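Local coordinates for flagellar hook associated protein type 3 FlgL (Legionella pneumophila subsp. pneumophila, PDB 5YTI), which probably serves as a structural junction protein of the bacterial flagellum, linking the hook to the filament as a member of the flagellin family, at residues A[100-104]-A[105-109]; A[294-297]-A[298-302]; A[343-346]-A[347-351]. All coordinates share one frame; numbering follows the deposited sequence.

Overall arrangement
The three contacts are local ones along the helical part of the chain. Interactions 1 and 2 are both N-caps: a serine starts helix 104-125 in interaction 1 and helix 296-307 in interaction 2. Interaction 3 lies inside helix 316-374, the next helix after 296-307. The centres of interactions 1 and 2 are about 21 Å apart, with nearest atoms about 9 Å apart. Interactions 2 and 3 have centres about 28 Å apart. Interactions 1 and 3 lie on opposite sides of the chain's centre, about 42 Å between centres. Interaction 2 is buried, whereas interaction 1 is at the surface.

Interaction 1 of 3, residues A[100-104]-A[105-109]; sequences PSLSE and EDRKT
Ser103 and Asp106 form a capping box at the start of helix 104-125. Ser103 is the N-cap residue. Its OG accepts from Asp106 N at 3.2 Å, which satisfies an N-H of the first turn. In return Asp106 OD2 accepts from Ser103 N, also at 3.2 Å, and uses its anti lone pair, the one away from OD1. The Ser103 hydroxyl gives a second bond to the same oxygen, with OG and OD2 2.5 Å apart. This hydroxyl meets OD2 from above the carboxylate plane, 59° out of it. Two donors therefore grip Asp106 OD2. The Ser103 torsion places OG between its backbone N and carbonyl carbon (chi1 55°), where it can face the helix end. Asp106 folds back with CG beside its own backbone N (chi1 -77°).

The backbone continues the helix. Ser103 O accepts from Arg107 N, and Glu104 O accepts from Lys108 N at 2.9 Å. One turn on, Thr109 OG1 returns a bond to Glu105 O at 2.8 Å.

Leu102, just before the cap, packs against the aliphatic parts of Asp106 and Arg107. Its CB meets Arg107 CG at 4.0 Å, and the two side chains cross at about a right angle. Its CG also packs against Asp106 CB.

The contact closes the turn between helix 49-96 and helix 104-125, within the flagellin N-terminal helical region. Arg107 NH1 is bound to Ala97 O, just after the end of helix 49-96. The Arg107 side chain also makes a cation-pi contact with Tyr311, in the loop between helices 296-307 and 316-374.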
loop_
_atom_site.group_PDB
_atom_site.type_symbol
_atom_site.label_atom_id
_atom_site.label_comp_id
_atom_site.label_asym_id
_atom_site.label_seq_id
_atom_site.Cartn_x
_atom_site.Cartn_y
_atom_site.Cartn_z
ATOM N N PRO A 100 15.595 17.824 18.728
ATOM C CA PRO A 100 16.500 17.416 19.786
ATOM C C PRO A 100 16.507 18.419 20.949
ATOM O O PRO A 100 17.232 18.225 21.918
ATOM C CB PRO A 100 17.860 17.341 19.069
ATOM C CG PRO A 100 17.714 18.166 17.818
ATOM C CD PRO A 100 16.288 18.656 17.728
ATOM N N SER A 101 15.698 19.472 20.855
ATOM C CA SER A 101 15.475 20.348 21.994
ATOM C C SER A 101 14.832 19.577 23.155
ATOM O O SER A 101 15.314 19.653 24.274
ATOM C CB SER A 101 14.584 21.556 21.625
ATOM O OG SER A 101 15.213 22.408 20.675
ATOM N N LEU A 102 13.772 18.817 22.876
ATOM C CA LEU A 102 12.829 18.344 23.912
ATOM C C LEU A 102 13.418 17.497 25.036
ATOM O O LEU A 102 14.227 16.612 24.776
ATOM C CB LEU A 102 11.731 17.508 23.254
ATOM C CG LEU A 102 10.500 18.247 22.736
ATOM C CD1 LEU A 102 10.860 19.265 21.663
ATOM C CD2 LEU A 102 9.512 17.214 22.216
ATOM N N SER A 103 12.978 17.734 26.272
ATOM C CA SER A 103 13.426 16.902 27.391
ATOM C C SER A 103 12.794 15.517 27.285
ATOM O O SER A 103 11.729 15.371 26.683
ATOM C CB SER A 103 13.061 17.539 28.738
ATOM O OG SER A 103 11.677 17.805 28.815
ATOM N N GLU A 104 13.450 14.513 27.862
ATOM C CA GLU A 104 12.856 13.201 28.040
ATOM C C GLU A 104 11.425 13.303 28.605
ATOM O O GLU A 104 10.550 12.527 28.218
ATOM C CB GLU A 104 13.709 12.353 28.982
ATOM C CG GLU A 104 14.715 11.449 28.290
ATOM C CD GLU A 104 14.868 10.101 28.991
ATOM O OE1 GLU A 104 14.034 9.804 29.880
ATOM O OE2 GLU A 104 15.803 9.331 28.652
ATOM N N GLU A 105 11.199 14.254 29.518
ATOM C CA GLU A 105 9.889 14.454 30.153
ATOM C C GLU A 105 8.854 14.931 29.149
ATOM O O GLU A 105 7.698 14.505 29.178
ATOM C CB GLU A 105 9.998 15.487 31.283
ATOM C CG GLU A 105 8.790 15.577 32.211
ATOM C CD GLU A 105 8.869 16.774 33.165
ATOM O OE1 GLU A 105 9.047 16.545 34.390
ATOM O OE2 GLU A 105 8.759 17.945 32.698
ATOM N N ASP A 106 9.260 15.848 28.281
ATOM C CA ASP A 106 8.362 16.358 27.263
ATOM C C ASP A 106 7.885 15.181 26.385
ATOM O O ASP A 106 6.697 15.059 26.066
ATOM C CB ASP A 106 9.080 17.417 26.406
ATOM C CG ASP A 106 9.215 18.780 27.102
ATOM O OD1 ASP A 106 8.169 19.375 27.472
ATOM O OD2 ASP A 106 10.375 19.274 27.228
ATOM N N ARG A 107 8.828 14.314 26.022
ATOM C CA ARG A 107 8.587 13.255 25.048
ATOM C C ARG A 107 7.743 12.181 25.670
ATOM O O ARG A 107 6.835 11.682 25.036
ATOM C CB ARG A 107 9.905 12.665 24.512
ATOM C CG ARG A 107 10.701 13.636 23.638
ATOM C CD ARG A 107 12.132 13.191 23.304
ATOM N NE ARG A 107 12.266 12.708 21.933
ATOM C CZ ARG A 107 12.253 11.421 21.603
ATOM N NH1 ARG A 107 12.365 11.046 20.330
ATOM N NH2 ARG A 107 12.129 10.495 22.550
ATOM N N LYS A 108 8.015 11.831 26.919
ATOM C CA LYS A 108 7.256 10.754 27.545
ATOM C C LYS A 108 5.840 11.233 27.741
ATOM O O LYS A 108 4.938 10.426 27.939
ATOM C CB LYS A 108 7.891 10.203 28.862
ATOM C CG LYS A 108 7.896 11.112 30.109
ATOM C CD LYS A 108 7.861 10.367 31.470
ATOM C CE LYS A 108 6.509 10.528 32.197
ATOM N NZ LYS A 108 6.337 9.732 33.452
ATOM N N THR A 109 5.639 12.544 27.655
ATOM C CA THR A 109 4.282 13.103 27.770
ATOM C C THR A 109 3.505 13.023 26.420
ATOM O O THR A 109 2.278 12.738 26.405
ATOM C CB THR A 109 4.283 14.541 28.355
ATOM O OG1 THR A 109 4.923 14.546 29.649
ATOM C CG2 THR A 109 2.853 15.045 28.510
#

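Interaction 2 of 3, residues A[294-297]-A[298-302]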
loop_
_atom_site.group_PDB
_atom_site.type_symbol
_atom_site.label_atom_id
_atom_site.label_comp_id
_atom_site.label_asym_id
_atom_site.label_seq_id
_atom_site.Cartn_x
_atom_site.Cartn_y
_atom_site.Cartn_z
ATOM N N GLU A 294 1.157 -2.469 6.664
ATOM C CA GLU A 294 1.202 -2.275 8.104
ATOM C C GLU A 294 0.170 -1.220 8.508
ATOM O O GLU A 294 0.199 -0.097 7.973
ATOM C CB GLU A 294 2.635 -1.892 8.548
ATOM C CG GLU A 294 2.686 -0.802 9.621
ATOM C CD GLU A 294 4.029 -0.650 10.332
ATOM O OE1 GLU A 294 5.071 -0.634 9.670
ATOM O OE2 GLU A 294 4.038 -0.488 11.574
ATOM N N SER A 295 -0.712 -1.586 9.455
ATOM C CA SER A 295 -1.835 -0.721 9.923
ATOM C C SER A 295 -1.403 0.613 10.456
ATOM O O SER A 295 -0.306 0.751 10.957
ATOM C CB SER A 295 -2.679 -1.413 11.019
ATOM O OG SER A 295 -1.938 -1.776 12.186
ATOM N N ILE A 296 -2.263 1.606 10.352
ATOM C CA ILE A 296 -1.956 2.875 10.975
ATOM C C ILE A 296 -1.689 2.589 12.421
ATOM O O ILE A 296 -0.831 3.185 13.039
ATOM C CB ILE A 296 -3.135 3.834 10.973
ATOM C CG1 ILE A 296 -3.556 4.151 9.557
ATOM C CG2 ILE A 296 -2.767 5.130 11.659
ATOM C CD1 ILE A 296 -5.041 4.470 9.502
ATOM N N PHE A 297 -2.459 1.669 12.965
ATOM C CA PHE A 297 -2.379 1.371 14.370
ATOM C C PHE A 297 -0.972 1.019 14.818
ATOM O O PHE A 297 -0.453 1.668 15.719
ATOM C CB PHE A 297 -3.363 0.289 14.710
ATOM C CG PHE A 297 -4.729 0.566 14.172
ATOM C CD1 PHE A 297 -5.405 1.702 14.559
ATOM C CD2 PHE A 297 -5.324 -0.296 13.256
ATOM C CE1 PHE A 297 -6.660 1.965 14.068
ATOM C CE2 PHE A 297 -6.584 -0.038 12.765
ATOM C CZ PHE A 297 -7.254 1.097 13.167
ATOM N N SER A 298 -0.327 0.033 14.209
ATOM C CA SER A 298 1.046 -0.243 14.618
ATOM C C SER A 298 1.973 0.966 14.334
ATOM O O SER A 298 2.875 1.202 15.114
ATOM C CB SER A 298 1.591 -1.583 14.082
ATOM O OG SER A 298 1.949 -1.482 12.736
ATOM N N THR A 299 1.725 1.763 13.290
ATOM C CA THR A 299 2.505 3.003 13.073
ATOM C C THR A 299 2.485 3.892 14.334
ATOM O O THR A 299 3.515 4.417 14.784
ATOM C CB THR A 299 2.021 3.848 11.860
ATOM O OG1 THR A 299 2.434 3.258 10.629
ATOM C CG2 THR A 299 2.621 5.235 11.908
ATOM N N VAL A 300 1.310 4.062 14.903
ATOM C CA VAL A 300 1.187 4.857 16.117
ATOM C C VAL A 300 1.768 4.156 17.358
ATOM O O VAL A 300 2.352 4.830 18.216
ATOM C CB VAL A 300 -0.265 5.257 16.399
ATOM C CG1 VAL A 300 -0.306 6.115 17.648
ATOM C CG2 VAL A 300 -0.867 6.015 15.219
ATOM N N GLN A 301 1.599 2.832 17.434
ATOM C CA GLN A 301 2.209 2.015 18.491
ATOM C C GLN A 301 3.694 2.231 18.490
ATOM O O GLN A 301 4.320 2.285 19.546
ATOM C CB GLN A 301 1.939 0.524 18.286
ATOM C CG GLN A 301 0.461 0.155 18.340
ATOM C CD GLN A 301 0.232 -1.316 18.570
ATOM O OE1 GLN A 301 -0.169 -1.700 19.666
ATOM N NE2 GLN A 301 0.474 -2.147 17.546
ATOM N N ARG A 302 4.232 2.356 17.281
ATOM C CA ARG A 302 5.642 2.574 17.043
ATOM C C ARG A 302 6.103 3.986 17.393
ATOM O O ARG A 302 7.246 4.169 17.824
ATOM C CB ARG A 302 5.963 2.318 15.580
ATOM C CG ARG A 302 6.098 0.851 15.184
ATOM C CD ARG A 302 7.265 0.687 14.224
ATOM N NE ARG A 302 6.895 0.675 12.814
ATOM C CZ ARG A 302 7.717 0.993 11.810
ATOM N NH1 ARG A 302 7.250 0.924 10.580
ATOM N NH2 ARG A 302 8.977 1.401 12.007
#
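Glu294 OE2 is gripped by Ser298 OG and, weakly, by Arg302 NE. The bond from the Ser298 hydroxyl is the shorter, at 2.6 Å, and it reaches OE2 on the anti side. The site is the N-terminus of helix 296-307, with Ser295 as N-cap and Glu294 one residue before it. The other oxygen, Glu294 OE1, takes Arg302 NH1 at 2.8 Å, on the syn side and 25° out of the carboxylate plane. With the weak 3.3 Å bond from Arg302 NE to Glu294 OE2, this makes a two-point salt bridge. Carboxylate and guanidinium planes are only 17° apart, and the carboxylate lies at the guanidinium edge. The Glu294 side chain runs extended beyond CG, while Arg302 bends at chi2 and chi3, which brings its guanidinium to the Glu294 carboxylate.

The cap bond itself runs from Ser298 N to Ser295 OG, at 3.2 Å and nearly straight (171°). Ser295 O then accepts from Thr299 N, and Ile296 O from Val300 N.

The contact is buried among other helices. Arg302 NH2 makes a further salt bridge to Glu323, and Thr299 OG1 is bound by Gln330 NE2, both from helix 316-374. The Phe297 side chain touches Leu122 and Ala125 of helix 104-125.

Arg302 thus pairs with two carboxylates, Glu294 and Glu323, which probably favours the ionised forms. On another side of the turn, Ile296 and Val300 lie side by side and point the same way, with their CG2 methyls 4.1 Å apart.

Interaction 3 of 3, residues A[343-346]-A[347-351]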
loop_
_atom_site.group_PDB
_atom_site.type_symbol
_atom_site.label_atom_id
_atom_site.label_comp_id
_atom_site.label_asym_id
_atom_site.label_seq_id
_atom_site.Cartn_x
_atom_site.Cartn_y
_atom_site.Cartn_z
ATOM N N SER A 343 -11.505 11.069 -1.543
ATOM C CA SER A 343 -11.732 11.474 -2.931
ATOM C C SER A 343 -12.675 10.457 -3.584
ATOM O O SER A 343 -13.588 10.864 -4.277
ATOM C CB SER A 343 -10.420 11.638 -3.715
ATOM O OG SER A 343 -9.631 12.711 -3.187
ATOM N N ASP A 344 -12.474 9.156 -3.325
ATOM C CA ASP A 344 -13.332 8.096 -3.883
ATOM C C ASP A 344 -14.812 8.295 -3.506
ATOM O O ASP A 344 -15.726 8.080 -4.305
ATOM C CB ASP A 344 -12.893 6.699 -3.406
ATOM C CG ASP A 344 -13.532 5.573 -4.229
ATOM O OD1 ASP A 344 -13.116 5.412 -5.401
ATOM O OD2 ASP A 344 -14.431 4.848 -3.737
ATOM N N LEU A 345 -15.003 8.684 -2.254
ATOM C CA LEU A 345 -16.287 8.856 -1.629
ATOM C C LEU A 345 -16.963 10.089 -2.260
ATOM O O LEU A 345 -18.100 10.020 -2.652
ATOM C CB LEU A 345 -16.020 9.037 -0.140
ATOM C CG LEU A 345 -17.092 8.884 0.913
ATOM C CD1 LEU A 345 -16.431 8.774 2.280
ATOM C CD2 LEU A 345 -17.989 10.097 0.872
ATOM N N GLY A 346 -16.247 11.199 -2.397
ATOM C CA GLY A 346 -16.721 12.359 -3.167
ATOM C C GLY A 346 -17.229 12.024 -4.555
ATOM O O GLY A 346 -18.317 12.434 -4.943
ATOM N N ALA A 347 -16.455 11.255 -5.304
ATOM C CA ALA A 347 -16.847 10.853 -6.655
ATOM C C ALA A 347 -18.219 10.178 -6.640
ATOM O O ALA A 347 -19.059 10.427 -7.511
ATOM C CB ALA A 347 -15.805 9.918 -7.262
ATOM N N ARG A 348 -18.434 9.330 -5.641
ATOM C CA ARG A 348 -19.679 8.599 -5.494
ATOM C C ARG A 348 -20.837 9.520 -5.157
ATOM O O ARG A 348 -21.922 9.403 -5.706
ATOM C CB ARG A 348 -19.528 7.518 -4.433
ATOM C CG ARG A 348 -18.800 6.297 -4.951
ATOM C CD ARG A 348 -18.668 5.263 -3.872
ATOM N NE ARG A 348 -17.443 5.412 -3.115
ATOM C CZ ARG A 348 -17.191 4.808 -1.953
ATOM N NH1 ARG A 348 -18.078 4.013 -1.367
ATOM N NH2 ARG A 348 -16.029 5.021 -1.348
ATOM N N LEU A 349 -20.618 10.456 -4.265
ATOM C CA LEU A 349 -21.636 11.431 -4.024
ATOM C C LEU A 349 -21.967 12.182 -5.305
ATOM O O LEU A 349 -23.112 12.525 -5.514
ATOM C CB LEU A 349 -21.187 12.407 -2.957
ATOM C CG LEU A 349 -20.969 11.817 -1.558
ATOM C CD1 LEU A 349 -20.209 12.762 -0.610
ATOM C CD2 LEU A 349 -22.302 11.400 -0.959
ATOM N N ASN A 350 -20.982 12.461 -6.160
ATOM C CA ASN A 350 -21.289 13.186 -7.397
ATOM C C ASN A 350 -22.054 12.259 -8.354
ATOM O O ASN A 350 -22.876 12.727 -9.149
ATOM C CB ASN A 350 -20.048 13.825 -8.043
ATOM C CG ASN A 350 -19.655 15.158 -7.390
ATOM O OD1 ASN A 350 -20.498 16.010 -7.092
ATOM N ND2 ASN A 350 -18.361 15.343 -7.179
ATOM N N GLN A 351 -21.817 10.947 -8.255
ATOM C CA GLN A 351 -22.633 9.952 -9.002
ATOM C C GLN A 351 -24.095 9.952 -8.505
ATOM O O GLN A 351 -25.011 9.722 -9.286
ATOM C CB GLN A 351 -22.023 8.522 -8.925
ATOM C CG GLN A 351 -20.928 8.219 -9.967
ATOM C CD GLN A 351 -20.567 6.736 -10.076
ATOM O OE1 GLN A 351 -20.244 6.073 -9.076
ATOM N NE2 GLN A 351 -20.625 6.206 -11.303
#
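Asp344 and Arg348, one turn apart on helix 316-374, meet at an angle. Their carboxylate and guanidinium planes are 53° apart. Asp344 OD2 makes the salt bridge to Arg348 NH2 at 2.9 Å, and the same OD2 is also 3.1 Å from Arg348 NE. It approaches the guanidinium obliquely. Asp344 OD1 has a long, weak ion pair with Lys292 NZ of the second subunit. Asp344 CG stands opposite its backbone N (chi1 -166°), which carries the carboxylate along the helix surface to the guanidinium. Arg348 has CG beside its own backbone N and bends at chi3 (-91°). This bend folds its head back toward the preceding turn. Arg348 NE also gives a weak bond to the backbone Asp344 O at 3.4 Å. The same carbonyl oxygen accepts the helix bond from Arg348 N, so it has two donors from one residue. These bonds would limit the swing of the guanidinium.

The second pair is apolar. Leu345 and Leu349 lie side by side and point the same way, with Leu345 CD2 3.8 Å from Leu349 CD1. Leu349 N also gives its helix bond to Leu345 O at 3.0 Å. Gly346 O accepts from Asn350 N at 2.9 Å. Ser343 OG hydrogen-bonds Asn223 ND2 of the second subunit, so the contact also borders the neighbouring copy.

This is an i to i+4 pairing within a long helix of the flagellin-type helical bundle. Leu349 and Arg348 touch Leu73 of helix 49-96, and Leu345 rests on Glu76 and Glu77 of the same helix. Arg348 NH2, already paired with Asp344, makes a second salt bridge to Asp177. Arg348 also reaches strand 171-174, where NH1 binds Ala174 O.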